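Local structure of cycloalternan-forming enzyme (5F7U) at residues L507-W518 and Y562-Y570; T519-T527 and Y570-N578. The protein is a multidomain enzyme of glycosyl hydrolase family 31, with a TIM-barrel domain and a carbohydrate binding module of family 6. The protein carries 1 engineered substitution. All blocks are in the same frame, centred on the assembly; numbering follows the deposited sequence.

Contact 1 of 2, residues L507-W518 and Y562-Y570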
loop_
_atom_site.group_PDB
_atom_site.type_symbol
_atom_site.label_atom_id
_atom_site.label_comp_id
_atom_site.label_asym_id
_atom_site.label_seq_id
_atom_site.Cartn_x
_atom_site.Cartn_y
_atom_site.Cartn_z
ATOM N N LEU A 507 12.335 4.096 24.310
ATOM C CA LEU A 507 12.800 5.473 24.188
ATOM C C LEU A 507 11.589 6.355 23.915
ATOM O O LEU A 507 10.772 6.049 23.049
ATOM C CB LEU A 507 13.843 5.594 23.060
ATOM C CG LEU A 507 14.658 6.886 22.877
ATOM C CD1 LEU A 507 13.897 8.008 22.178
ATOM C CD2 LEU A 507 15.267 7.359 24.203
ATOM N N ASP A 508 11.454 7.445 24.666
ATOM C CA ASP A 508 10.350 8.353 24.417
ATOM C C ASP A 508 10.638 9.248 23.213
ATOM O O ASP A 508 11.295 10.290 23.350
ATOM C CB ASP A 508 10.054 9.186 25.670
ATOM C CG ASP A 508 8.893 10.165 25.474
ATOM O OD1 ASP A 508 8.317 10.254 24.350
ATOM O OD2 ASP A 508 8.545 10.844 26.469
ATOM N N PHE A 509 10.139 8.847 22.039
ATOM C CA PHE A 509 10.366 9.599 20.799
ATOM C C PHE A 509 9.653 10.946 20.730
ATOM O O PHE A 509 9.888 11.714 19.799
ATOM C CB PHE A 509 10.144 8.721 19.548
ATOM C CG PHE A 509 11.245 7.732 19.341
ATOM C CD1 PHE A 509 12.418 8.108 18.679
ATOM C CD2 PHE A 509 11.154 6.443 19.874
ATOM C CE1 PHE A 509 13.467 7.200 18.520
ATOM C CE2 PHE A 509 12.193 5.532 19.713
ATOM C CZ PHE A 509 13.360 5.923 19.041
ATOM N N THR A 510 8.847 11.262 21.743
ATOM C CA THR A 510 8.235 12.605 21.855
ATOM C C THR A 510 9.194 13.615 22.494
ATOM O O THR A 510 8.935 14.828 22.483
ATOM C CB THR A 510 6.873 12.616 22.620
ATOM O OG1 THR A 510 7.062 12.506 24.038
ATOM C CG2 THR A 510 5.927 11.532 22.127
ATOM N N ASN A 511 10.289 13.103 23.057
ATOM C CA ASN A 511 11.217 13.885 23.853
ATOM C C ASN A 511 12.431 14.185 22.966
ATOM O O ASN A 511 13.237 13.301 22.717
ATOM C CB ASN A 511 11.574 13.075 25.118
ATOM C CG ASN A 511 12.560 13.778 26.046
ATOM O OD1 ASN A 511 13.338 14.635 25.629
ATOM N ND2 ASN A 511 12.559 13.371 27.311
ATOM N N LYS A 512 12.544 15.429 22.484
ATOM C CA LYS A 512 13.601 15.782 21.525
ATOM C C LYS A 512 15.012 15.481 22.054
ATOM O O LYS A 512 15.844 14.956 21.314
ATOM C CB LYS A 512 13.470 17.245 21.066
ATOM C CG LYS A 512 14.366 17.625 19.884
ATOM C CD LYS A 512 14.464 19.146 19.766
ATOM C CE LYS A 512 15.586 19.574 18.822
ATOM N NZ LYS A 512 15.436 21.017 18.480
ATOM N N ASP A 513 15.263 15.785 23.331
ATOM C CA ASP A 513 16.543 15.458 23.971
ATOM C C ASP A 513 16.821 13.936 23.999
ATOM O O ASP A 513 17.951 13.512 23.751
ATOM C CB ASP A 513 16.635 16.025 25.395
ATOM C CG ASP A 513 16.600 17.560 25.448
ATOM O OD1 ASP A 513 16.926 18.256 24.466
ATOM O OD2 ASP A 513 16.262 18.071 26.532
ATOM N N ALA A 514 15.792 13.131 24.274
ATOM C CA ALA A 514 15.919 11.663 24.271
ATOM C C ALA A 514 16.285 11.138 22.887
ATOM O O ALA A 514 17.145 10.258 22.750
ATOM C CB ALA A 514 14.626 11.004 24.739
ATOM N N VAL A 515 15.600 11.675 21.877
ATOM C CA VAL A 515 15.837 11.311 20.473
ATOM C C VAL A 515 17.260 11.673 20.073
ATOM O O VAL A 515 17.969 10.851 19.483
ATOM C CB VAL A 515 14.809 11.990 19.547
ATOM C CG1 VAL A 515 15.089 11.680 18.066
ATOM C CG2 VAL A 515 13.407 11.526 19.943
ATOM N N ASP A 516 17.676 12.904 20.399
ATOM C CA ASP A 516 19.043 13.343 20.111
ATOM C C ASP A 516 20.079 12.410 20.731
ATOM O O ASP A 516 21.048 12.047 20.063
ATOM C CB ASP A 516 19.270 14.803 20.554
ATOM C CG ASP A 516 18.529 15.816 19.656
ATOM O OD1 ASP A 516 18.159 15.476 18.496
ATOM O OD2 ASP A 516 18.309 16.957 20.114
ATOM N N TRP A 517 19.859 11.998 21.981
ATOM C CA TRP A 517 20.751 11.050 22.649
ATOM C C TRP A 517 20.760 9.703 21.941
ATOM O O TRP A 517 21.803 9.206 21.567
ATOM C CB TRP A 517 20.380 10.855 24.115
ATOM C CG TRP A 517 21.125 9.727 24.721
ATOM C CD1 TRP A 517 22.484 9.658 24.925
ATOM C CD2 TRP A 517 20.582 8.479 25.174
ATOM N NE1 TRP A 517 22.812 8.441 25.473
ATOM C CE2 TRP A 517 21.668 7.699 25.642
ATOM C CE3 TRP A 517 19.279 7.939 25.230
ATOM C CZ2 TRP A 517 21.498 6.407 26.176
ATOM C CZ3 TRP A 517 19.106 6.642 25.755
ATOM C CH2 TRP A 517 20.211 5.901 26.230
ATOM N N TRP A 518 19.586 9.119 21.769
ATOM C CA TRP A 518 19.465 7.783 21.162
ATOM C C TRP A 518 20.142 7.743 19.791
ATOM O O TRP A 518 20.958 6.852 19.523
ATOM C CB TRP A 518 17.994 7.452 21.019
ATOM C CG TRP A 518 17.677 6.045 20.643
ATOM C CD1 TRP A 518 17.424 5.568 19.379
ATOM C CD2 TRP A 518 17.483 4.941 21.538
ATOM N NE1 TRP A 518 17.107 4.222 19.433
ATOM C CE2 TRP A 518 17.134 3.814 20.744
ATOM C CE3 TRP A 518 17.567 4.793 22.941
ATOM C CZ2 TRP A 518 16.861 2.548 21.302
ATOM C CZ3 TRP A 518 17.300 3.529 23.502
ATOM C CH2 TRP A 518 16.947 2.420 22.671
ATOM N N TYR A 562 3.039 6.308 18.517
ATOM C CA TYR A 562 4.420 5.956 18.866
ATOM C C TYR A 562 5.248 5.383 17.707
ATOM O O TYR A 562 6.362 5.881 17.456
ATOM C CB TYR A 562 4.452 5.018 20.079
ATOM C CG TYR A 562 5.873 4.736 20.517
ATOM C CD1 TYR A 562 6.539 5.607 21.397
ATOM C CD2 TYR A 562 6.557 3.600 20.059
ATOM C CE1 TYR A 562 7.850 5.362 21.773
ATOM C CE2 TYR A 562 7.876 3.345 20.440
ATOM C CZ TYR A 562 8.513 4.218 21.301
ATOM O OH TYR A 562 9.816 3.973 21.685
ATOM N N PRO A 563 4.730 4.343 16.991
ATOM C CA PRO A 563 5.584 3.827 15.916
ATOM C C PRO A 563 5.979 4.858 14.869
ATOM O O PRO A 563 7.127 4.818 14.387
ATOM C CB PRO A 563 4.731 2.699 15.288
ATOM C CG PRO A 563 3.319 2.973 15.773
ATOM C CD PRO A 563 3.532 3.487 17.163
ATOM N N THR A 564 5.064 5.763 14.510
ATOM C CA THR A 564 5.384 6.812 13.533
ATOM C C THR A 564 6.341 7.867 14.093
ATOM O O THR A 564 7.204 8.368 13.360
ATOM C CB THR A 564 4.100 7.355 12.899
ATOM O OG1 THR A 564 3.477 6.264 12.230
ATOM C CG2 THR A 564 4.367 8.447 11.841
ATOM N N ASP A 565 6.249 8.161 15.384
ATOM C CA ASP A 565 7.247 9.048 16.007
ATOM C C ASP A 565 8.637 8.422 15.943
ATOM O O ASP A 565 9.626 9.096 15.616
ATOM C CB ASP A 565 6.860 9.344 17.459
ATOM C CG ASP A 565 5.759 10.384 17.583
ATOM O OD1 ASP A 565 5.430 11.071 16.585
ATOM O OD2 ASP A 565 5.242 10.538 18.712
ATOM N N TYR A 566 8.691 7.121 16.240
ATOM C CA TYR A 566 9.928 6.351 16.196
ATOM C C TYR A 566 10.494 6.300 14.770
ATOM O O TYR A 566 11.659 6.643 14.532
ATOM C CB TYR A 566 9.611 4.947 16.747
ATOM C CG TYR A 566 10.481 3.773 16.295
ATOM C CD1 TYR A 566 11.889 3.823 16.363
ATOM C CD2 TYR A 566 9.886 2.577 15.896
ATOM C CE1 TYR A 566 12.662 2.730 15.979
ATOM C CE2 TYR A 566 10.657 1.477 15.515
ATOM C CZ TYR A 566 12.049 1.557 15.591
ATOM O OH TYR A 566 12.835 0.472 15.228
ATOM N N VAL A 567 9.662 5.873 13.823
ATOM C CA VAL A 567 10.136 5.673 12.451
ATOM C C VAL A 567 10.566 7.005 11.834
ATOM O O VAL A 567 11.631 7.093 11.181
ATOM C CB VAL A 567 9.048 4.966 11.606
ATOM C CG1 VAL A 567 9.331 5.060 10.102
ATOM C CG2 VAL A 567 8.946 3.504 12.026
ATOM N N SER A 568 9.745 8.040 12.033
ATOM C CA SER A 568 10.078 9.357 11.479
ATOM C C SER A 568 11.354 9.923 12.105
ATOM O O SER A 568 12.162 10.534 11.390
ATOM C CB SER A 568 8.917 10.344 11.632
ATOM O OG SER A 568 8.653 10.644 12.996
ATOM N N SER A 569 11.560 9.694 13.408
ATOM C CA SER A 569 12.771 10.220 14.075
ATOM C C SER A 569 14.030 9.650 13.443
ATOM O O SER A 569 14.978 10.399 13.145
ATOM C CB SER A 569 12.769 9.932 15.574
ATOM O OG SER A 569 11.805 10.730 16.237
ATOM N N TYR A 570 14.034 8.333 13.238
ATOM C CA TYR A 570 15.171 7.672 12.610
ATOM C C TYR A 570 15.349 8.069 11.150
ATOM O O TYR A 570 16.483 8.240 10.695
ATOM C CB TYR A 570 14.999 6.176 12.676
ATOM C CG TYR A 570 15.681 5.461 13.812
ATOM C CD1 TYR A 570 15.029 5.273 15.035
ATOM C CD2 TYR A 570 16.942 4.885 13.632
ATOM C CE1 TYR A 570 15.632 4.538 16.063
ATOM C CE2 TYR A 570 17.555 4.155 14.650
ATOM C CZ TYR A 570 16.888 3.980 15.863
ATOM O OH TYR A 570 17.456 3.220 16.878
#

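Contact 2 of 2, residues T519-T527 and Y570-N578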
loop_
_atom_site.group_PDB
_atom_site.type_symbol
_atom_site.label_atom_id
_atom_site.label_comp_id
_atom_site.label_asym_id
_atom_site.label_seq_id
_atom_site.Cartn_x
_atom_site.Cartn_y
_atom_site.Cartn_z
ATOM N N THR A 519 19.829 8.736 18.950
ATOM C CA THR A 519 20.411 8.831 17.616
ATOM C C THR A 519 21.913 9.126 17.653
ATOM O O THR A 519 22.657 8.585 16.838
ATOM C CB THR A 519 19.669 9.823 16.714
ATOM O OG1 THR A 519 19.725 11.134 17.276
ATOM C CG2 THR A 519 18.188 9.378 16.489
ATOM N N SER A 520 22.369 9.934 18.623
ATOM C CA SER A 520 23.819 10.217 18.746
ATOM C C SER A 520 24.656 8.930 18.898
ATOM O O SER A 520 25.810 8.869 18.455
ATOM C CB SER A 520 24.135 11.200 19.889
ATOM O OG SER A 520 24.018 10.593 21.170
ATOM N N GLN A 521 24.063 7.907 19.513
ATOM C CA GLN A 521 24.750 6.642 19.763
ATOM C C GLN A 521 24.968 5.870 18.476
ATOM O O GLN A 521 25.873 5.041 18.387
ATOM C CB GLN A 521 23.955 5.774 20.743
ATOM C CG GLN A 521 23.760 6.399 22.117
ATOM C CD GLN A 521 23.036 5.459 23.050
ATOM O OE1 GLN A 521 21.879 5.111 22.811
ATOM N NE2 GLN A 521 23.709 5.028 24.109
ATOM N N ARG A 522 24.113 6.147 17.495
ATOM C CA ARG A 522 24.192 5.543 16.175
ATOM C C ARG A 522 24.894 6.412 15.132
ATOM O O ARG A 522 25.083 5.953 14.005
ATOM C CB ARG A 522 22.780 5.194 15.648
ATOM C CG ARG A 522 22.190 3.942 16.261
ATOM C CD ARG A 522 21.241 4.276 17.390
ATOM N NE ARG A 522 20.654 3.064 17.971
ATOM C CZ ARG A 522 20.382 2.912 19.259
ATOM N NH1 ARG A 522 19.878 1.756 19.709
ATOM N NH2 ARG A 522 20.644 3.901 20.103
ATOM N N GLU A 523 25.287 7.641 15.496
ATOM C CA GLU A 523 25.873 8.570 14.515
ATOM C C GLU A 523 27.036 7.956 13.725
ATOM O O GLU A 523 27.077 8.063 12.492
ATOM C CB GLU A 523 26.334 9.868 15.191
ATOM C CG GLU A 523 26.684 10.971 14.198
ATOM C CD GLU A 523 27.557 12.071 14.786
ATOM O OE1 GLU A 523 27.355 12.460 15.951
ATOM O OE2 GLU A 523 28.464 12.570 14.083
ATOM N N TYR A 524 27.976 7.315 14.432
ATOM C CA TYR A 524 29.171 6.762 13.793
ATOM C C TYR A 524 28.860 5.747 12.671
ATOM O O TYR A 524 29.656 5.598 11.742
ATOM C CB TYR A 524 30.137 6.171 14.843
ATOM C CG TYR A 524 29.823 4.747 15.236
ATOM C CD1 TYR A 524 28.800 4.466 16.156
ATOM C CD2 TYR A 524 30.556 3.671 14.699
ATOM C CE1 TYR A 524 28.503 3.151 16.513
ATOM C CE2 TYR A 524 30.265 2.346 15.059
ATOM C CZ TYR A 524 29.240 2.099 15.961
ATOM O OH TYR A 524 28.941 0.798 16.321
ATOM N N LEU A 525 27.698 5.083 12.753
ATOM C CA LEU A 525 27.271 4.115 11.736
ATOM C C LEU A 525 27.050 4.802 10.402
ATOM O O LEU A 525 27.334 4.240 9.346
ATOM C CB LEU A 525 25.996 3.357 12.166
ATOM C CG LEU A 525 26.117 2.541 13.477
ATOM C CD1 LEU A 525 24.735 2.141 13.983
ATOM C CD2 LEU A 525 26.993 1.299 13.298
ATOM N N LEU A 526 26.578 6.038 10.478
ATOM C CA LEU A 526 26.301 6.845 9.294
ATOM C C LEU A 526 27.545 7.620 8.837
ATOM O O LEU A 526 27.912 7.567 7.665
ATOM C CB LEU A 526 25.125 7.779 9.581
ATOM C CG LEU A 526 23.760 7.068 9.669
ATOM C CD1 LEU A 526 22.822 7.830 10.580
ATOM C CD2 LEU A 526 23.124 6.902 8.305
ATOM N N THR A 527 28.208 8.303 9.765
ATOM C CA THR A 527 29.292 9.209 9.388
ATOM C C THR A 527 30.574 8.454 8.999
ATOM O O THR A 527 31.272 8.870 8.066
ATOM C CB THR A 527 29.583 10.240 10.495
ATOM O OG1 THR A 527 29.911 9.557 11.699
ATOM C CG2 THR A 527 28.359 11.111 10.753
ATOM N N TYR A 570 14.034 8.333 13.238
ATOM C CA TYR A 570 15.171 7.672 12.610
ATOM C C TYR A 570 15.349 8.069 11.150
ATOM O O TYR A 570 16.483 8.240 10.695
ATOM C CB TYR A 570 14.999 6.176 12.676
ATOM C CG TYR A 570 15.681 5.461 13.812
ATOM C CD1 TYR A 570 15.029 5.273 15.035
ATOM C CD2 TYR A 570 16.942 4.885 13.632
ATOM C CE1 TYR A 570 15.632 4.538 16.063
ATOM C CE2 TYR A 570 17.555 4.155 14.650
ATOM C CZ TYR A 570 16.888 3.980 15.863
ATOM O OH TYR A 570 17.456 3.220 16.878
ATOM N N PHE A 571 14.238 8.165 10.409
ATOM C CA PHE A 571 14.283 8.513 8.986
ATOM C C PHE A 571 14.917 9.900 8.803
ATOM O O PHE A 571 15.828 10.067 7.984
ATOM C CB PHE A 571 12.868 8.500 8.372
ATOM C CG PHE A 571 12.825 8.869 6.900
ATOM C CD1 PHE A 571 13.296 7.983 5.920
ATOM C CD2 PHE A 571 12.291 10.093 6.492
ATOM C CE1 PHE A 571 13.253 8.327 4.563
ATOM C CE2 PHE A 571 12.258 10.447 5.145
ATOM C CZ PHE A 571 12.727 9.561 4.174
ATOM N N ASP A 572 14.427 10.871 9.581
ATOM C CA ASP A 572 14.940 12.252 9.525
ATOM C C ASP A 572 16.396 12.315 9.954
ATOM O O ASP A 572 17.210 13.005 9.332
ATOM C CB ASP A 572 14.131 13.184 10.431
ATOM C CG ASP A 572 12.696 13.374 9.958
ATOM O OD1 ASP A 572 12.358 12.939 8.836
ATOM O OD2 ASP A 572 11.904 13.954 10.741
ATOM N N PHE A 573 16.719 11.588 11.017
ATOM C CA PHE A 573 18.103 11.552 11.511
ATOM C C PHE A 573 19.075 11.010 10.457
ATOM O O PHE A 573 20.111 11.634 10.189
ATOM C CB PHE A 573 18.194 10.753 12.809
ATOM C CG PHE A 573 19.602 10.382 13.196
ATOM C CD1 PHE A 573 20.518 11.367 13.562
ATOM C CD2 PHE A 573 20.002 9.041 13.200
ATOM C CE1 PHE A 573 21.838 11.026 13.930
ATOM C CE2 PHE A 573 21.306 8.695 13.569
ATOM C CZ PHE A 573 22.223 9.685 13.919
ATOM N N ALA A 574 18.752 9.862 9.866
ATOM C CA ALA A 574 19.630 9.249 8.868
ATOM C C ALA A 574 19.828 10.174 7.663
ATOM O O ALA A 574 20.953 10.367 7.217
ATOM C CB ALA A 574 19.096 7.889 8.447
ATOM N N LYS A 575 18.734 10.768 7.187
ATOM C CA LYS A 575 18.755 11.700 6.054
ATOM C C LYS A 575 19.561 12.957 6.317
ATOM O O LYS A 575 20.188 13.510 5.394
ATOM C CB LYS A 575 17.324 12.067 5.652
ATOM C CG LYS A 575 16.802 11.251 4.500
ATOM C CD LYS A 575 15.532 11.863 3.892
ATOM C CE LYS A 575 15.859 12.923 2.857
ATOM N NZ LYS A 575 14.664 13.360 2.060
ATOM N N SER A 576 19.575 13.397 7.580
ATOM C CA SER A 576 20.337 14.584 7.978
ATOM C C SER A 576 21.838 14.407 7.741
ATOM O O SER A 576 22.543 15.378 7.449
ATOM C CB SER A 576 20.021 14.992 9.431
ATOM O OG SER A 576 20.761 14.264 10.411
ATOM N N ILE A 577 22.305 13.160 7.831
ATOM C CA ILE A 577 23.705 12.812 7.613
ATOM C C ILE A 577 23.959 12.322 6.184
ATOM O O ILE A 577 24.938 12.728 5.541
ATOM C CB ILE A 577 24.205 11.798 8.679
ATOM C CG1 ILE A 577 24.226 12.483 10.060
ATOM C CG2 ILE A 577 25.609 11.295 8.336
ATOM C CD1 ILE A 577 24.216 11.562 11.261
ATOM N N ASN A 578 23.082 11.453 5.699
ATOM C CA ASN A 578 23.199 10.852 4.383
ATOM C C ASN A 578 21.896 11.108 3.620
ATOM O O ASN A 578 20.917 10.395 3.842
ATOM C CB ASN A 578 23.459 9.342 4.536
ATOM C CG ASN A 578 23.523 8.600 3.198
ATOM O OD1 ASN A 578 23.357 9.178 2.125
ATOM N ND2 ASN A 578 23.762 7.293 3.275
#

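Contact 1 of 2, residues L507-W518 and Y562-Y570
Phe509 lays its ring against Tyr566 on helix 555-577, a helix that lies between barrel strands 534-536 and 584-585 in the family 31 TIM barrel. The CA of Tyr566 makes a CH-pi contact over one ring face, 3.9 Å from the Phe509 centroid, while Leu507 CD1 covers the centre of the opposite face. At the ring's edge, Phe509 CD2 comes 3.3 Å from Tyr562 OH. With Tyr562 CG anti to its own backbone N (chi1 -175°), the phenol reaches across to give its proton to Leu507 O at 2.7 Å, in the carbonyl plane and on a lone pair. Phe509, Tyr562 and Tyr566 form an aromatic cluster, with the Phe509 ring oblique to both tyrosines. About a turn beyond Tyr566, Ser569 CB lies 3.6 Å from Phe509 CD1 and 3.8 Å from Val515 CG1. The second polar link is Trp518 NE1 to Tyr570 OH, 2.8 Å and somewhat bent (143° at the hydrogen); Gln457 OE1 holds the same hydroxyl, and the phenol of Tyr566 is bonded to Asn537 O. Behind this shell, Asp508 OD1 accepts from Thr510 N, closing an Asx turn, and also takes Thr510 OG1. The turn leads into helix 512-520, whose N-cap Asn511 uses OD1 to take Ala514 N at 3.2 Å, the donor standing 70° out of the amide carbonyl plane.

Contact 2 of 2, residues T519-T527 and Y570-N578
The Phe573 ring has Thr519 CB over the centre of one face, a CH-pi contact 3.4 Å from the ring centroid and only 5° off its normal. Glu523 CA lies in plane at the edge, and Leu526 CD1 comes in obliquely, 3.5 Å from Phe573 CE2. The ring reaches so far under Thr519 that Phe573 CZ stands 3.1 Å from Thr519 O. With Thr519 OG1 placed between its backbone N and carbonyl carbon (chi1 61°), the hydroxyl can bond back to Val515 O and Asp516 O, and the methyl CG2 joins CB against the phenyl group. The other flat group is the Arg522 guanidinium, which has Tyr570 OH over one face; NE is 3.4 Å from that oxygen at a poor angle for a bond, and donates to Gln457 OE1 instead. Further out the contact is aliphatic: Ile577 CG2 packs against Leu526 CB at 3.8 Å and Thr527 CG2 at 3.7 Å. Helix 523-527 crosses the 570-577 part of helix 555-577 at -42°, the axes 9.9 Å apart at closest approach, and Leu526 and Ala574 both touch Phe534 of barrel strand 534-536.

In the fold
Both contacts join the same two stretches of the TIM barrel: the loop and helices that precede strand 534-536, and helix 555-577 following it. Along helix 555-577, contact 1 takes the earlier turns and contact 2 the later ones, their centres 13 Å apart. Contact 1 is buried, and mixes aromatic packing with two hydrogen bonds between tyrosine hydroxyls and the opposing segment; the side chain of Tyr566 is about 10 Å from a bound alpha-D-glucopyranose. Contact 2 is partly buried, with exposed Glu523 and Thr527 at its border; it is mostly apolar, built round Phe573 with Thr519, Leu526 and Ile577, and has no hydrogen bond between its two segments. Tyr570 belongs to both, and through Gln457 its hydroxyl is tied to Arg522 as well as directly to Trp518.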